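Local atomic coordinates of SIRV1 hypothetical protein ORF119 (Sulfolobus islandicus rudivirus 1 variant xx, PDB entry 2X3G), a protein that is probably a replication initiator (Rep) of the viral genome, an HUH-type endonuclease that would nick and rejoin DNA. Residues 16-21 and 66-71. Residues are numbered along the deposited sequence; the frame is centred on the assembly and turned at random.
Sequences TYFITI and HILVFT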
loop_
_atom_site.group_PDB
_atom_site.type_symbol
_atom_site.label_atom_id
_atom_site.label_comp_id
_atom_site.label_asym_id
_atom_site.label_seq_id
_atom_site.Cartn_x
_atom_site.Cartn_y
_atom_site.Cartn_z
ATOM N N THR A 16 -15.468 18.326 4.606
ATOM C CA THR A 16 -14.526 17.238 4.356
ATOM C C THR A 16 -13.654 17.120 5.603
ATOM O O THR A 16 -12.839 18.005 5.879
ATOM C CB THR A 16 -13.581 17.525 3.185
ATOM O OG1 THR A 16 -14.318 17.721 1.963
ATOM C CG2 THR A 16 -12.632 16.348 3.018
ATOM N N TYR A 17 -13.854 16.043 6.350
ATOM C CA TYR A 17 -13.098 15.803 7.579
ATOM C C TYR A 17 -12.014 14.779 7.298
ATOM O O TYR A 17 -12.301 13.713 6.749
ATOM C CB TYR A 17 -14.010 15.259 8.657
ATOM C CG TYR A 17 -15.058 16.215 9.145
ATOM C CD1 TYR A 17 -14.737 17.208 10.049
ATOM C CD2 TYR A 17 -16.376 16.130 8.682
ATOM C CE1 TYR A 17 -15.693 18.083 10.522
ATOM C CE2 TYR A 17 -17.355 17.015 9.159
ATOM C CZ TYR A 17 -16.983 17.993 10.079
ATOM O OH TYR A 17 -17.896 18.876 10.568
ATOM N N PHE A 18 -10.782 15.119 7.675
ATOM C CA PHE A 18 -9.624 14.243 7.590
ATOM C C PHE A 18 -9.314 13.798 9.007
ATOM O O PHE A 18 -8.905 14.604 9.833
ATOM C CB PHE A 18 -8.438 14.977 6.927
ATOM C CG PHE A 18 -7.150 14.216 6.952
ATOM C CD1 PHE A 18 -7.120 12.871 6.634
ATOM C CD2 PHE A 18 -5.967 14.850 7.279
ATOM C CE1 PHE A 18 -5.939 12.159 6.688
ATOM C CE2 PHE A 18 -4.779 14.159 7.312
ATOM C CZ PHE A 18 -4.760 12.805 7.015
ATOM N N ILE A 19 -9.570 12.514 9.273
ATOM C CA ILE A 19 -9.389 11.912 10.571
ATOM C C ILE A 19 -8.239 10.904 10.541
ATOM O O ILE A 19 -8.197 10.014 9.699
ATOM C CB ILE A 19 -10.673 11.170 10.970
ATOM C CG1 ILE A 19 -11.915 12.039 10.709
ATOM C CG2 ILE A 19 -10.565 10.640 12.423
ATOM C CD1 ILE A 19 -13.233 11.279 10.899
ATOM N N THR A 20 -7.293 11.067 11.463
ATOM C CA THR A 20 -6.226 10.131 11.628
ATOM C C THR A 20 -6.372 9.468 12.988
ATOM O O THR A 20 -6.531 10.144 14.002
ATOM C CB THR A 20 -4.874 10.817 11.518
ATOM O OG1 THR A 20 -4.846 11.548 10.303
ATOM C CG2 THR A 20 -3.748 9.788 11.498
ATOM N N ILE A 21 -6.296 8.143 12.996
ATOM C CA ILE A 21 -6.474 7.359 14.217
ATOM C C ILE A 21 -5.255 6.464 14.361
ATOM O O ILE A 21 -4.873 5.785 13.408
ATOM C CB ILE A 21 -7.779 6.510 14.151
ATOM C CG1 ILE A 21 -8.972 7.397 13.797
ATOM C CG2 ILE A 21 -8.021 5.721 15.466
ATOM C CD1 ILE A 21 -9.346 7.336 12.334
ATOM N N HIS A 66 -6.412 6.298 8.298
ATOM C CA HIS A 66 -6.729 7.642 7.810
ATOM C C HIS A 66 -8.088 7.564 7.154
ATOM O O HIS A 66 -8.360 6.629 6.414
ATOM C CB HIS A 66 -5.703 8.161 6.795
ATOM C CG HIS A 66 -4.315 8.267 7.323
ATOM N ND1 HIS A 66 -3.944 9.190 8.278
ATOM C CD2 HIS A 66 -3.199 7.566 7.023
ATOM C CE1 HIS A 66 -2.660 9.049 8.544
ATOM N NE2 HIS A 66 -2.186 8.066 7.801
ATOM N N ILE A 67 -8.932 8.552 7.425
ATOM C CA ILE A 67 -10.288 8.547 6.949
ATOM C C ILE A 67 -10.659 9.933 6.443
ATOM O O ILE A 67 -10.434 10.911 7.142
ATOM C CB ILE A 67 -11.255 8.129 8.077
ATOM C CG1 ILE A 67 -10.896 6.749 8.632
ATOM C CG2 ILE A 67 -12.691 8.080 7.588
ATOM C CD1 ILE A 67 -11.926 6.224 9.626
ATOM N N LEU A 68 -11.205 10.009 5.225
ATOM C CA LEU A 68 -11.922 11.206 4.777
ATOM C C LEU A 68 -13.413 10.972 4.838
ATOM O O LEU A 68 -13.922 9.969 4.338
ATOM C CB LEU A 68 -11.583 11.585 3.344
ATOM C CG LEU A 68 -10.254 12.229 3.093
ATOM C CD1 LEU A 68 -10.125 12.427 1.580
ATOM C CD2 LEU A 68 -10.135 13.544 3.833
ATOM N N VAL A 69 -14.102 11.902 5.473
ATOM C CA VAL A 69 -15.562 11.874 5.564
ATOM C C VAL A 69 -16.053 13.120 4.814
ATOM O O VAL A 69 -15.681 14.238 5.144
ATOM C CB VAL A 69 -16.037 11.872 7.028
ATOM C CG1 VAL A 69 -17.568 12.052 7.115
ATOM C CG2 VAL A 69 -15.606 10.575 7.751
ATOM N N PHE A 70 -16.853 12.898 3.789
ATOM C CA PHE A 70 -17.546 13.958 3.070
ATOM C C PHE A 70 -19.011 13.969 3.486
ATOM O O PHE A 70 -19.700 12.978 3.324
ATOM C CB PHE A 70 -17.465 13.668 1.591
ATOM C CG PHE A 70 -16.077 13.469 1.108
ATOM C CD1 PHE A 70 -15.540 12.183 0.991
ATOM C CD2 PHE A 70 -15.283 14.557 0.767
ATOM C CE1 PHE A 70 -14.252 11.997 0.524
ATOM C CE2 PHE A 70 -14.018 14.376 0.295
ATOM C CZ PHE A 70 -13.487 13.089 0.179
ATOM N N THR A 71 -19.477 15.111 3.971
ATOM C CA THR A 71 -20.799 15.214 4.573
ATOM C C THR A 71 -21.286 16.667 4.535
ATOM O O THR A 71 -20.493 17.611 4.503
ATOM C CB THR A 71 -20.786 14.693 6.029
ATOM O OG1 THR A 71 -22.107 14.676 6.574
ATOM C CG2 THR A 71 -19.892 15.532 6.940
#
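The two central strands of a four-stranded antiparallel sheet with the strand order of a ferredoxin-like fold pair here, F18 and T20 of strand 15-22 flanking H66 of strand 64-71. H66 is the second histidine of the H64-Y65-H66 sequence, which matches the HUH motif of Rep nucleases; the rings of H64 and Y108 also meet its ring, consistent with an active site. Four backbone hydrogen bonds tie Y17 to V69 and I19 to I67, the straightest being I19 N to I67 O (2.8 Å, 177°). Alternating with them are the non-hydrogen-bonded pairs T16-F70, F18-L68 and T20-H66, whose side chains share one face. On that face the hydroxyl of T20 reaches the H66 ring at its edge, in plane, OG1 lying 3.2 Å from ND1 in a hydrogen bond whose direction is open. CG of F18, anti to the backbone N (chi1 173°), lies toward H66, and the ring runs alongside: its plane is turned 29° from that of H66, and the centroids, 5.8 Å apart, leave the rings barely overlapping. Next along, L68 CD2 packs 3.8 Å from F18 CB, and T16 CG2 rests 3.6 Å from CE2 of F70, while T16 OG1 is hydrogen-bonded to H10 ND1. The other face, with Y17, I19, I67 and V69, is covered by helix 30-44, whose F37 touches both I19 and V69. Here I19 CD1 meets V69 CG2 at 4.0 Å, and Y17 sends its hydroxyl beyond the pair to L75 N. The methyl CG2 of T71, whose OG1 is held by D45, sits at the edge of the Y17 ring, near its plane, 3.7 Å from CE2. At the far end of this face I21 crosses I67 obliquely, CD1 to CD1 3.9 Å.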